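Local coordinates for lipase-esterase related protein (Clostridium acetobutylicum, PDB 3E0X) that is probably a hydrolase of the alpha/beta-hydrolase fold, related to lipases and esterases, whose natural substrate is unknown, at residues K30-L35 against T87-S92; G94-L99 against K176-V181; A193-D198 against T202-S207. All coordinates share one frame; numbering follows the deposited sequence. Where two conformers were deposited one is given.

Contact 1: residues K30-L35 against T87-S92; sequences KIFGEL and TLIGYS. With OXE (ortho-xylene), chain C.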
loop_
_atom_site.group_PDB
_atom_site.type_symbol
_atom_site.label_atom_id
_atom_site.label_comp_id
_atom_site.label_asym_id
_atom_site.label_seq_id
_atom_site.Cartn_x
_atom_site.Cartn_y
_atom_site.Cartn_z
ATOM N N LYS A 30 -10.248 4.231 -1.640
ATOM C CA LYS A 30 -10.894 4.292 -2.954
ATOM C C LYS A 30 -9.979 3.828 -4.092
ATOM O O LYS A 30 -10.448 3.424 -5.167
ATOM C CB LYS A 30 -11.396 5.719 -3.236
ATOM C CG LYS A 30 -12.467 6.227 -2.246
ATOM C CD LYS A 30 -12.827 7.723 -2.449
ATOM C CE LYS A 30 -11.618 8.667 -2.302
ATOM N NZ LYS A 30 -11.829 10.118 -2.687
ATOM N N ILE A 31 -8.663 3.886 -3.861
ATOM C CA ILE A 31 -7.695 3.552 -4.898
ATOM C C ILE A 31 -7.750 2.070 -5.271
ATOM O O ILE A 31 -7.286 1.677 -6.352
ATOM C CB ILE A 31 -6.246 3.966 -4.470
ATOM C CG1 ILE A 31 -5.327 4.118 -5.705
ATOM C CG2 ILE A 31 -5.647 2.976 -3.414
ATOM C CD1 ILE A 31 -5.713 5.240 -6.654
ATOM N N PHE A 32 -8.318 1.259 -4.364
ATOM C CA PHE A 32 -8.461 -0.192 -4.581
ATOM C C PHE A 32 -9.747 -0.589 -5.307
ATOM O O PHE A 32 -10.055 -1.762 -5.396
ATOM C CB PHE A 32 -8.362 -0.905 -3.227
ATOM C CG PHE A 32 -6.980 -0.894 -2.624
ATOM C CD1 PHE A 32 -5.948 -1.600 -3.233
ATOM C CD2 PHE A 32 -6.726 -0.197 -1.445
ATOM C CE1 PHE A 32 -4.663 -1.625 -2.657
ATOM C CE2 PHE A 32 -5.462 -0.235 -0.859
ATOM C CZ PHE A 32 -4.420 -0.936 -1.489
ATOM N N GLY A 33 -10.471 0.392 -5.854
ATOM C CA GLY A 33 -11.785 0.151 -6.418
ATOM C C GLY A 33 -11.824 -0.860 -7.546
ATOM O O GLY A 33 -12.815 -1.573 -7.711
ATOM N N GLU A 34 -10.776 -0.897 -8.363
ATOM C CA GLU A 34 -10.724 -1.920 -9.408
ATOM C C GLU A 34 -10.244 -3.250 -8.880
ATOM O O GLU A 34 -10.796 -4.278 -9.214
ATOM C CB GLU A 34 -9.847 -1.483 -10.576
ATOM C CG GLU A 34 -10.424 -0.358 -11.380
ATOM C CD GLU A 34 -11.861 -0.621 -11.880
ATOM O OE1 GLU A 34 -12.060 -1.567 -12.658
ATOM O OE2 GLU A 34 -12.766 0.150 -11.497
ATOM N N LEU A 35 -9.220 -3.227 -8.018
ATOM C CA LEU A 35 -8.611 -4.454 -7.543
ATOM C C LEU A 35 -9.619 -5.269 -6.749
ATOM O O LEU A 35 -9.681 -6.496 -6.867
ATOM C CB LEU A 35 -7.383 -4.123 -6.702
ATOM C CG LEU A 35 -6.555 -5.318 -6.253
ATOM C CD1 LEU A 35 -6.005 -6.049 -7.458
ATOM C CD2 LEU A 35 -5.449 -4.908 -5.315
ATOM N N THR A 87 -4.183 -11.655 5.340
ATOM C CA THR A 87 -3.144 -11.230 4.406
ATOM C C THR A 87 -3.226 -9.729 4.266
ATOM O O THR A 87 -4.304 -9.187 4.032
ATOM C CB THR A 87 -3.327 -11.888 3.014
ATOM O OG1 THR A 87 -3.261 -13.311 3.163
ATOM C CG2 THR A 87 -2.242 -11.435 2.034
ATOM N N LEU A 88 -2.097 -9.062 4.452
ATOM C CA LEU A 88 -2.043 -7.621 4.273
ATOM C C LEU A 88 -1.644 -7.315 2.844
ATOM O O LEU A 88 -0.744 -7.952 2.287
ATOM C CB LEU A 88 -1.004 -6.990 5.211
ATOM C CG LEU A 88 -1.134 -7.321 6.691
ATOM C CD1 LEU A 88 0.008 -6.593 7.441
ATOM C CD2 LEU A 88 -2.502 -6.929 7.229
ATOM N N ILE A 89 -2.341 -6.351 2.245
ATOM C CA ILE A 89 -2.080 -5.900 0.883
ATOM C C ILE A 89 -1.774 -4.416 0.980
ATOM O O ILE A 89 -2.689 -3.646 1.257
ATOM C CB ILE A 89 -3.372 -6.075 0.009
ATOM C CG1 ILE A 89 -3.888 -7.526 0.043
ATOM C CG2 ILE A 89 -3.137 -5.568 -1.407
ATOM C CD1 ILE A 89 -2.995 -8.529 -0.642
ATOM N N GLY A 90 -0.521 -4.024 0.777
ATOM C CA GLY A 90 -0.152 -2.629 0.921
ATOM C C GLY A 90 0.338 -2.052 -0.390
ATOM O O GLY A 90 1.207 -2.638 -1.039
ATOM N N TYR A 91 -0.206 -0.895 -0.760
ATOM C CA TYR A 91 0.179 -0.235 -1.998
ATOM C C TYR A 91 0.995 1.019 -1.738
ATOM O O TYR A 91 0.627 1.796 -0.866
ATOM C CB TYR A 91 -1.121 0.192 -2.706
ATOM C CG TYR A 91 -0.973 1.207 -3.824
ATOM C CD1 TYR A 91 -0.126 0.976 -4.918
ATOM C CD2 TYR A 91 -1.683 2.406 -3.789
ATOM C CE1 TYR A 91 -0.004 1.898 -5.978
ATOM C CE2 TYR A 91 -1.546 3.364 -4.819
ATOM C CZ TYR A 91 -0.723 3.099 -5.914
ATOM O OH TYR A 91 -0.610 4.010 -6.940
ATOM N N SER A 92 2.066 1.239 -2.518
ATOM C CA SER A 92 2.813 2.483 -2.403
ATOM C C SER A 92 3.378 2.595 -0.968
ATOM O O SER A 92 3.995 1.635 -0.481
ATOM C CB SER A 92 1.910 3.644 -2.888
ATOM O OG SER A 92 2.173 4.921 -2.319
HETATM C C1 OXE C . 1.412 7.566 -5.118
HETATM C C2 OXE C . 0.006 7.170 -4.880
HETATM C C3 OXE C . -1.010 7.681 -5.685
HETATM C C4 OXE C . -0.667 8.554 -6.723
HETATM C C5 OXE C . 0.658 8.943 -6.953
HETATM C C6 OXE C . 1.709 8.444 -6.164
HETATM C "C1'" OXE C . 2.494 6.978 -4.249
HETATM C "C2'" OXE C . -0.314 6.233 -3.755
#
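The rings of Y91, at the end of strand 86-91, and F32, in the loop after strand 18-22, carry this contact. One face of the Y91 ring has S92 CB over its centre, 3.7 Å above the plane. I31 and the bound ortho-xylene approach the same ring at a slant. One face of the F32 ring has I31 CG2 near its rim, and F21 meets F32 edge-to-face.

I31 crosses Y91 at about a right angle. Its two branches lie alongside the CD2-CE2 bond of the ring: I31 CG1 lies 4.0 Å from Y91 CE2, and I31 CG2 is just as far from Y91 CD2. The F32 ring reaches in with its far end, so that F32 CZ is 3.7 Å from Y91 CB. F32 CG lies anti to the carbonyl carbon, which swings the ring in toward the strand. F32 CE1 also touches I89 CG2 loosely, at 4.4 Å. All of these contacts are apolar and buried.

The polar end of Y91 points beyond the pair. Y91 OH is hydrogen-bonded to H227 O; the H227 ring also meets the Y91 ring, their planes about 30° apart. With CG anti to the backbone N (chi1 165°), the Y91 ring extends toward the ligand, and Y91 CE2 comes within 3.3 Å of the methyl carbon C2' of ortho-xylene.

S92 follows the strand with a positive phi of 61°, and S92 OG is hydrogen-bonded to S25 N. S92 OG and the ligand are modelled too close together, so their exact spacing is doubtful. The tight turn, with G90 and G94 on either side of S92 in the sequence, fits the GxSxG nucleophile elbow of alpha/beta hydrolases, with S92 as the probable nucleophile.

Contact 2: residues G94-L99 against K176-V181; sequences GGAIVL and KLIDLV
L180 reaches A96 on helix 93-102 at the closest point of this contact. Its methyl L180 CD1 lies 3.4 Å from A96 O. CG of L180 is anti to the carbonyl carbon (chi1 -62°), which sends the branch end toward the helix. The rest of the buried side is looser. L180 CD1 is 4.5 Å from L99 CB, and A96 CB is the same distance from I178 CG2. A96 thus meets L180 with its carbonyl and I178 with its methyl. Y64 of helix 63-76 touches both I178 and L180, and I210 of helix 204-213 touches L99.

Helix 93-102 is the one that follows the probable nucleophile elbow of the alpha/beta-hydrolase fold. Segment 176-181 belongs to the mostly helical insertion between strands 109-115 and 191-196, consistent with the cap found in many members of this fold. It comes down onto the core as helix 165-177 ends, I178 being the first residue to leave helical geometry.

The solvent side holds K176, L177 and D179. There D179 OD1 accepts from V181 N at 3.1 Å, with an N-H...O angle of 157°. This Asx turn bends the chain around L180.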
loop_
_atom_site.group_PDB
_atom_site.type_symbol
_atom_site.label_atom_id
_atom_site.label_comp_id
_atom_site.label_asym_id
_atom_site.label_seq_id
_atom_site.Cartn_x
_atom_site.Cartn_y
_atom_site.Cartn_z
ATOM N N GLY A 94 1.831 2.196 1.587
ATOM C CA GLY A 94 1.206 1.050 2.255
ATOM C C GLY A 94 2.064 -0.196 2.180
ATOM O O GLY A 94 1.960 -1.052 3.058
ATOM N N GLY A 95 2.890 -0.321 1.130
ATOM C CA GLY A 95 3.831 -1.449 1.013
ATOM C C GLY A 95 4.812 -1.419 2.177
ATOM O O GLY A 95 5.036 -2.434 2.844
ATOM N N ALA A 96 5.415 -0.252 2.426
ATOM C CA ALA A 96 6.319 -0.116 3.562
ATOM C C ALA A 96 5.556 -0.373 4.858
ATOM O O ALA A 96 6.065 -1.020 5.763
ATOM C CB ALA A 96 6.969 1.262 3.568
ATOM N N ILE A 97 4.325 0.128 4.955
ATOM C CA ILE A 97 3.542 -0.025 6.194
ATOM C C ILE A 97 3.304 -1.513 6.490
ATOM O O ILE A 97 3.486 -1.956 7.648
ATOM C CB ILE A 97 2.209 0.761 6.121
ATOM C CG1 ILE A 97 2.502 2.261 6.092
ATOM C CG2 ILE A 97 1.312 0.391 7.297
ATOM C CD1 ILE A 97 1.295 3.085 5.644
ATOM N N VAL A 98 2.905 -2.284 5.472
ATOM C CA VAL A 98 2.570 -3.688 5.748
ATOM C C VAL A 98 3.822 -4.510 6.062
ATOM O O VAL A 98 3.750 -5.466 6.849
ATOM C CB VAL A 98 1.657 -4.360 4.692
ATOM C CG1 VAL A 98 0.340 -3.586 4.615
ATOM C CG2 VAL A 98 2.347 -4.409 3.301
ATOM N N LEU A 99 4.969 -4.140 5.473
ATOM C CA LEU A 99 6.225 -4.764 5.884
ATOM C C LEU A 99 6.514 -4.438 7.362
ATOM O O LEU A 99 6.944 -5.312 8.144
ATOM C CB LEU A 99 7.350 -4.282 4.972
ATOM C CG LEU A 99 7.232 -4.754 3.512
ATOM C CD1 LEU A 99 8.214 -3.970 2.627
ATOM C CD2 LEU A 99 7.462 -6.274 3.403
ATOM N N LYS A 176 10.356 9.255 2.048
ATOM C CA LYS A 176 11.774 9.546 1.912
ATOM C C LYS A 176 12.536 9.221 3.219
ATOM O O LYS A 176 13.725 8.883 3.174
ATOM C CB LYS A 176 12.003 10.995 1.482
ATOM C CG LYS A 176 13.476 11.322 1.390
ATOM C CD LYS A 176 13.800 12.566 0.607
ATOM C CE LYS A 176 15.316 12.770 0.697
ATOM N NZ LYS A 176 15.736 14.188 0.761
ATOM N N LEU A 177 11.856 9.293 4.364
ATOM C CA LEU A 177 12.491 9.027 5.647
ATOM C C LEU A 177 12.596 7.537 5.981
ATOM O O LEU A 177 13.546 7.159 6.652
ATOM C CB LEU A 177 11.727 9.717 6.765
ATOM C CG LEU A 177 11.781 11.250 6.795
ATOM C CD1 LEU A 177 10.806 11.792 7.856
ATOM C CD2 LEU A 177 13.191 11.784 7.005
ATOM N N ILE A 178 11.646 6.704 5.546
ATOM C CA ILE A 178 11.598 5.299 6.017
ATOM C C ILE A 178 12.746 4.428 5.492
ATOM O O ILE A 178 13.150 4.532 4.327
ATOM C CB ILE A 178 10.236 4.637 5.696
ATOM C CG1 ILE A 178 10.058 3.324 6.478
ATOM C CG2 ILE A 178 10.043 4.436 4.169
ATOM C CD1 ILE A 178 10.089 3.450 8.039
ATOM N N ASP A 179 13.285 3.574 6.366
ATOM C CA ASP A 179 14.259 2.601 5.910
ATOM C C ASP A 179 14.136 1.351 6.760
ATOM O O ASP A 179 14.755 1.257 7.835
ATOM C CB ASP A 179 15.667 3.191 5.997
ATOM C CG ASP A 179 16.724 2.280 5.399
ATOM O OD1 ASP A 179 16.402 1.100 5.095
ATOM O OD2 ASP A 179 17.869 2.774 5.217
ATOM N N LEU A 180 13.327 0.408 6.285
ATOM C CA LEU A 180 13.142 -0.866 6.992
ATOM C C LEU A 180 14.032 -1.971 6.444
ATOM O O LEU A 180 13.868 -3.129 6.817
ATOM C CB LEU A 180 11.687 -1.345 6.885
ATOM C CG LEU A 180 10.646 -0.414 7.501
ATOM C CD1 LEU A 180 9.242 -0.718 6.964
ATOM C CD2 LEU A 180 10.702 -0.475 9.013
ATOM N N VAL A 181 14.944 -1.639 5.536
ATOM C CA VAL A 181 15.634 -2.689 4.798
ATOM C C VAL A 181 16.378 -3.678 5.703
ATOM O O VAL A 181 16.302 -4.900 5.490
ATOM C CB VAL A 181 16.550 -2.113 3.701
ATOM C CG1 VAL A 181 17.451 -3.217 3.106
ATOM C CG2 VAL A 181 15.704 -1.522 2.615
#

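Contact 3: residues A193-D198 against T202-S207; sequences AIVAKD and TLVEYS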
loop_
_atom_site.group_PDB
_atom_site.type_symbol
_atom_site.label_atom_id
_atom_site.label_comp_id
_atom_site.label_asym_id
_atom_site.label_seq_id
_atom_site.Cartn_x
_atom_site.Cartn_y
_atom_site.Cartn_z
ATOM N N ALA A 193 6.208 -9.353 -3.420
ATOM C CA ALA A 193 6.259 -8.005 -3.969
ATOM C C ALA A 193 5.732 -8.081 -5.405
ATOM O O ALA A 193 6.071 -9.027 -6.136
ATOM C CB ALA A 193 7.678 -7.482 -3.944
ATOM N N ILE A 194 4.919 -7.096 -5.812
ATOM C CA ILE A 194 4.338 -7.033 -7.168
ATOM C C ILE A 194 4.576 -5.610 -7.652
ATOM O O ILE A 194 4.253 -4.667 -6.936
ATOM C CB ILE A 194 2.810 -7.296 -7.148
ATOM C CG1 ILE A 194 2.515 -8.700 -6.629
ATOM C CG2 ILE A 194 2.230 -7.139 -8.561
ATOM C CD1 ILE A 194 1.032 -8.895 -6.303
ATOM N N VAL A 195 5.120 -5.450 -8.860
ATOM C CA VAL A 195 5.504 -4.106 -9.331
ATOM C C VAL A 195 5.624 -4.129 -10.848
ATOM O O VAL A 195 5.819 -5.193 -11.430
ATOM C CB VAL A 195 6.873 -3.684 -8.714
ATOM C CG1 VAL A 195 8.018 -4.529 -9.239
ATOM C CG2 VAL A 195 7.166 -2.201 -8.902
ATOM N N ALA A 196 5.499 -2.950 -11.473
ATOM C CA ALA A 196 5.735 -2.804 -12.911
ATOM C C ALA A 196 7.181 -2.365 -13.161
ATOM O O ALA A 196 7.705 -1.448 -12.483
ATOM C CB ALA A 196 4.771 -1.780 -13.471
ATOM N N LYS A 197 7.809 -2.998 -14.155
ATOM C CA LYS A 197 9.196 -2.724 -14.497
ATOM C C LYS A 197 9.421 -1.267 -14.883
ATOM O O LYS A 197 10.500 -0.708 -14.608
ATOM C CB LYS A 197 9.631 -3.653 -15.638
ATOM C CG LYS A 197 11.085 -3.486 -16.100
ATOM C CD LYS A 197 11.338 -4.454 -17.244
ATOM C CE LYS A 197 12.698 -4.182 -17.899
ATOM N NZ LYS A 197 12.821 -4.927 -19.185
ATOM N N ASP A 198 8.412 -0.647 -15.494
ATOM C CA ASP A 198 8.545 0.726 -15.957
ATOM C C ASP A 198 8.294 1.785 -14.880
ATOM O O ASP A 198 8.251 2.980 -15.184
ATOM C CB ASP A 198 7.675 0.952 -17.210
ATOM C CG ASP A 198 6.199 0.661 -16.992
ATOM O OD1 ASP A 198 5.821 0.197 -15.911
ATOM O OD2 ASP A 198 5.381 0.932 -17.912
ATOM N N THR A 202 8.090 3.973 -7.406
ATOM C CA THR A 202 8.507 2.818 -6.592
ATOM C C THR A 202 9.219 1.837 -7.543
ATOM O O THR A 202 8.620 0.925 -8.108
ATOM C CB THR A 202 7.320 2.209 -5.854
ATOM O OG1 THR A 202 6.315 1.815 -6.789
ATOM C CG2 THR A 202 6.719 3.260 -4.899
ATOM N N LEU A 203 10.506 2.107 -7.756
ATOM C CA LEU A 203 11.341 1.380 -8.699
ATOM C C LEU A 203 11.328 -0.111 -8.485
ATOM O O LEU A 203 11.202 -0.592 -7.361
ATOM C CB LEU A 203 12.802 1.844 -8.588
ATOM C CG LEU A 203 13.127 3.316 -8.792
ATOM C CD1 LEU A 203 14.600 3.544 -8.437
ATOM C CD2 LEU A 203 12.813 3.711 -10.239
ATOM N N VAL A 204 11.484 -0.854 -9.571
ATOM C CA VAL A 204 11.496 -2.303 -9.461
ATOM C C VAL A 204 12.629 -2.741 -8.498
ATOM O O VAL A 204 12.500 -3.732 -7.755
ATOM C CB VAL A 204 11.539 -2.976 -10.847
ATOM C CG1 VAL A 204 12.743 -2.528 -11.641
ATOM C CG2 VAL A 204 11.484 -4.483 -10.710
ATOM N N GLU A 205 13.736 -2.010 -8.485
ATOM C CA GLU A 205 14.838 -2.396 -7.584
ATOM C C GLU A 205 14.446 -2.435 -6.108
ATOM O O GLU A 205 14.987 -3.236 -5.335
ATOM C CB GLU A 205 16.085 -1.559 -7.800
ATOM C CG GLU A 205 15.941 -0.107 -7.436
ATOM C CD GLU A 205 17.086 0.715 -8.013
ATOM O OE1 GLU A 205 18.025 1.026 -7.243
ATOM O OE2 GLU A 205 17.070 0.989 -9.248
ATOM N N TYR A 206 13.464 -1.619 -5.722
ATOM C CA TYR A 206 13.002 -1.648 -4.331
ATOM C C TYR A 206 12.320 -2.983 -4.025
ATOM O O TYR A 206 12.446 -3.519 -2.925
ATOM C CB TYR A 206 12.030 -0.513 -4.050
ATOM C CG TYR A 206 12.544 0.887 -4.285
ATOM C CD1 TYR A 206 13.917 1.217 -4.211
ATOM C CD2 TYR A 206 11.635 1.904 -4.529
ATOM C CE1 TYR A 206 14.342 2.527 -4.412
ATOM C CE2 TYR A 206 12.046 3.205 -4.723
ATOM C CZ TYR A 206 13.402 3.514 -4.668
ATOM O OH TYR A 206 13.824 4.819 -4.842
ATOM N N SER A 207 11.571 -3.507 -4.983
ATOM C CA SER A 207 10.896 -4.795 -4.831
ATOM C C SER A 207 11.894 -5.952 -4.880
ATOM O O SER A 207 11.712 -6.980 -4.198
ATOM C CB SER A 207 9.805 -4.934 -5.882
ATOM O OG SER A 207 8.645 -4.187 -5.502
HETATM O O HOH W 1 11.313 0.536 -12.182
#
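V195 lays its CG1 methyl against the V204 side chain, with V195 CG1 3.8 Å from V204 CG2. The two valines cross at about a right angle. They join the first strand and the helix of a beta-alpha-beta unit made of strand 191-196, helix 204-213 and strand 217-222, part of the central sheet of the alpha/beta-hydrolase fold.

V195 fills the middle of the contact with both of its branches. CG1 sits between the backbone N and the carbonyl carbon (chi1 68°), which turns it to V204 and S207. CG2, anti to the backbone N, goes to the chain just before the helix, where V195 CG2 is 3.5 Å from T202 O.

Further along the helix, S207 packs over the strand. S207 OG lies 3.7 Å from V195 CB and 3.8 Å from A193 CB, so the hydroxyl oxygen packs against these two strand side chains. L219 of strand 217-222 also touches S207, and I221 of that strand touches V204. I194 points to the other face of the sheet, where it meets I241 of helix 234-242.

Past the strand end the chain turns through K197 and D198. D198 OD1 is hydrogen-bonded to K226 N, one residue before H227. Its place after this strand is consistent with that of the triad acid in many relatives, but the role is not established here. At this turn V204 CG1 stands 4.1 Å from K197 O. A water bridges the two backbones here: it donates to K197 O at 2.8 Å and accepts from V204 N at 3.0 Å.

How the contacts relate
The three contacts follow one another along the chain without overlap. Strand 86-91 of contact 1 is followed, after the turn at S92, by helix 93-102 of contact 2, and helix 165-177 leads on to strand 191-196 of contact 3. Contacts 1 and 2 have centres about 16 Å apart and touch, with L88 CB 3.7 Å from V98 CG1. The centre of contact 3 is about 16 Å from that of contact 1 and about 14 Å from that of contact 2, and it touches neither. Contacts 1 and 3 share the central sheet. Contact 1 supplies Y91 and S92 to the ortho-xylene pocket. Contact 2 joins the helix after the probable nucleophile elbow to the helical insertion.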